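Isoaspartyl dipeptidase (Fervidobacterium islandicum, PDB 7CDH) probably hydrolyses isoaspartyl (beta-aspartyl) dipeptides as a zinc-dependent peptidase of the amidohydrolase family, a role consistent with repair of damaged proteins. Local coordinates at residues A[220-226]-A[244-248]. Numbering follows the deposited sequence.
Sequences LYPTHMS and TIDLT. With ZN (zinc ion), chain K.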
loop_
_atom_site.group_PDB
_atom_site.type_symbol
_atom_site.label_atom_id
_atom_site.label_comp_id
_atom_site.label_asym_id
_atom_site.label_seq_id
_atom_site.Cartn_x
_atom_site.Cartn_y
_atom_site.Cartn_z
ATOM N N LEU A 220 -16.098 18.172 -22.765
ATOM C CA LEU A 220 -14.829 18.058 -23.524
ATOM C C LEU A 220 -14.456 19.446 -24.006
ATOM O O LEU A 220 -15.159 19.996 -24.825
ATOM C CB LEU A 220 -14.979 17.099 -24.699
ATOM C CG LEU A 220 -15.617 15.743 -24.400
ATOM C CD1 LEU A 220 -15.746 14.934 -25.688
ATOM C CD2 LEU A 220 -14.848 14.956 -23.333
ATOM N N TYR A 221 -13.355 19.962 -23.499
ATOM C CA TYR A 221 -12.999 21.380 -23.586
ATOM C C TYR A 221 -11.554 21.432 -24.013
ATOM O O TYR A 221 -10.686 21.539 -23.171
ATOM C CB TYR A 221 -13.206 21.991 -22.211
ATOM C CG TYR A 221 -13.029 23.479 -22.137
ATOM C CD1 TYR A 221 -13.641 24.332 -23.045
ATOM C CD2 TYR A 221 -12.306 24.042 -21.107
ATOM C CE1 TYR A 221 -13.515 25.710 -22.941
ATOM C CE2 TYR A 221 -12.164 25.413 -20.993
ATOM C CZ TYR A 221 -12.765 26.251 -21.911
ATOM O OH TYR A 221 -12.634 27.597 -21.743
ATOM N N PRO A 222 -11.255 21.277 -25.316
ATOM C CA PRO A 222 -9.878 21.378 -25.802
ATOM C C PRO A 222 -9.382 22.829 -25.810
ATOM O O PRO A 222 -10.181 23.659 -26.070
ATOM C CB PRO A 222 -9.986 20.841 -27.224
ATOM C CG PRO A 222 -11.380 21.232 -27.652
ATOM C CD PRO A 222 -12.211 21.005 -26.399
ATOM N N THR A 223 -8.090 23.080 -25.578
ATOM C CA THR A 223 -7.482 24.434 -25.677
ATOM C C THR A 223 -6.373 24.407 -26.741
ATOM O O THR A 223 -6.142 23.332 -27.318
ATOM C CB THR A 223 -7.053 24.952 -24.292
ATOM O OG1 THR A 223 -6.606 26.305 -24.447
ATOM C CG2 THR A 223 -5.970 24.118 -23.645
ATOM N N HIS A 224 -5.726 25.552 -26.988
ATOM C CA HIS A 224 -4.714 25.759 -28.059
ATOM C C HIS A 224 -5.337 25.470 -29.419
ATOM O O HIS A 224 -4.652 25.041 -30.299
ATOM C CB HIS A 224 -3.459 24.899 -27.837
ATOM C CG HIS A 224 -2.984 25.038 -26.439
ATOM N ND1 HIS A 224 -2.802 26.277 -25.868
ATOM C CD2 HIS A 224 -2.763 24.125 -25.477
ATOM C CE1 HIS A 224 -2.480 26.130 -24.607
ATOM N NE2 HIS A 224 -2.446 24.825 -24.350
ATOM N N MET A 225 -6.622 25.699 -29.553
ATOM C CA MET A 225 -7.378 25.337 -30.771
ATOM C C MET A 225 -7.201 26.382 -31.888
ATOM O O MET A 225 -7.641 26.080 -32.964
ATOM C CB MET A 225 -8.842 25.138 -30.398
ATOM C CG MET A 225 -8.996 23.868 -29.585
ATOM S SD MET A 225 -8.376 22.387 -30.425
ATOM C CE MET A 225 -9.566 22.247 -31.758
ATOM N N SER A 226 -6.456 27.474 -31.678
ATOM C CA SER A 226 -5.985 28.374 -32.766
ATOM C C SER A 226 -4.513 28.117 -33.102
ATOM O O SER A 226 -3.957 28.877 -33.836
ATOM C CB SER A 226 -6.242 29.837 -32.456
ATOM O OG SER A 226 -5.545 30.283 -31.300
ATOM N N THR A 244 -17.641 23.384 -27.056
ATOM C CA THR A 244 -16.901 24.647 -26.824
ATOM C C THR A 244 -15.408 24.359 -26.936
ATOM O O THR A 244 -15.003 23.305 -26.497
ATOM C CB THR A 244 -17.274 25.312 -25.503
ATOM O OG1 THR A 244 -18.696 25.380 -25.538
ATOM C CG2 THR A 244 -16.670 26.689 -25.341
ATOM N N ILE A 245 -14.677 25.241 -27.607
ATOM C CA ILE A 245 -13.210 25.190 -27.800
ATOM C C ILE A 245 -12.630 26.438 -27.130
ATOM O O ILE A 245 -13.368 27.413 -26.999
ATOM C CB ILE A 245 -12.856 25.073 -29.297
ATOM C CG1 ILE A 245 -13.192 26.343 -30.087
ATOM C CG2 ILE A 245 -13.553 23.862 -29.880
ATOM C CD1 ILE A 245 -12.814 26.297 -31.551
ATOM N N ASP A 246 -11.359 26.364 -26.711
ATOM C CA ASP A 246 -10.587 27.454 -26.071
ATOM C C ASP A 246 -9.425 27.784 -26.990
ATOM O O ASP A 246 -8.833 26.878 -27.556
ATOM C CB ASP A 246 -10.098 27.097 -24.666
ATOM C CG ASP A 246 -9.407 28.261 -23.958
ATOM O OD1 ASP A 246 -10.026 29.328 -23.853
ATOM O OD2 ASP A 246 -8.248 28.105 -23.524
ATOM N N LEU A 247 -9.181 29.066 -27.174
ATOM C CA LEU A 247 -8.111 29.620 -28.028
ATOM C C LEU A 247 -7.163 30.362 -27.091
ATOM O O LEU A 247 -7.635 31.082 -26.167
ATOM C CB LEU A 247 -8.727 30.594 -29.044
ATOM C CG LEU A 247 -9.948 30.100 -29.817
ATOM C CD1 LEU A 247 -10.512 31.201 -30.723
ATOM C CD2 LEU A 247 -9.617 28.865 -30.639
ATOM N N THR A 248 -5.871 30.207 -27.284
ATOM C CA THR A 248 -4.917 30.913 -26.408
ATOM C C THR A 248 -4.923 32.373 -26.855
ATOM O O THR A 248 -4.608 32.654 -28.030
ATOM C CB THR A 248 -3.538 30.254 -26.422
ATOM O OG1 THR A 248 -3.728 28.878 -26.090
ATOM C CG2 THR A 248 -2.613 30.928 -25.443
HETATM ZN ZN ZN K . -1.375 23.701 -22.614
HETATM O O HOH W 1 -17.550 21.034 -25.434
HETATM O O HOH W 2 -4.763 28.663 -23.695
HETATM O O HOH W 3 -4.768 28.714 -29.391
#
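This contact joins two neighbouring barrel strands and reaches the zinc site at their C-terminal ends. His224, in segment 220-226, binds one of the two zinc ions through NE2 at 2.3 Å. Glu156 and His195 complete the protein ligands of this ion. The other ring nitrogen, His224 ND1, donates a hydrogen bond to Thr248 OG1 (2.8 Å), an arrangement consistent with holding the ring in place for the metal. Water 2 joins Thr248 OG1 (2.6 Å) to Thr223 OG1 (3.1 Å). Thr223 OG1 also donates to Asp246 OD2 (2.6 Å). Asp246 points its side chain toward strand 220-223, and its carboxylate is also held by Ser283 and Thr281 of the next strand.

The two strands run parallel, their axes 4.8 Å apart and 18° from alignment. Helix 229-240 connects them, so this is a beta-alpha-beta unit of the TIM barrel of the amidohydrolase family. Direct backbone pairing is short. Asp246 N donates to Pro222 O (3.0 Å), and Met225 N donates to Asp246 O (3.2 Å). Pro222 has no amide hydrogen to give. At the N-terminal end, water 1 bridges Leu220 O (2.7 Å) and Thr244 N (2.9 Å). At the other end, water 3 links the side-chain Ser226 OG (2.6 Å) to the backbone Thr248 N (2.8 Å). Ser226 OG also hydrogen-bonds Thr264.

Apolar side chains pack on the helix side. Pro222 CG meets Ile245 CG2 at 4.1 Å, and Met225 CB meets Leu247 CD2 at 3.8 Å. Phe238 of the connecting helix covers both Pro222 and Ile245, while Leu231 touches Met225.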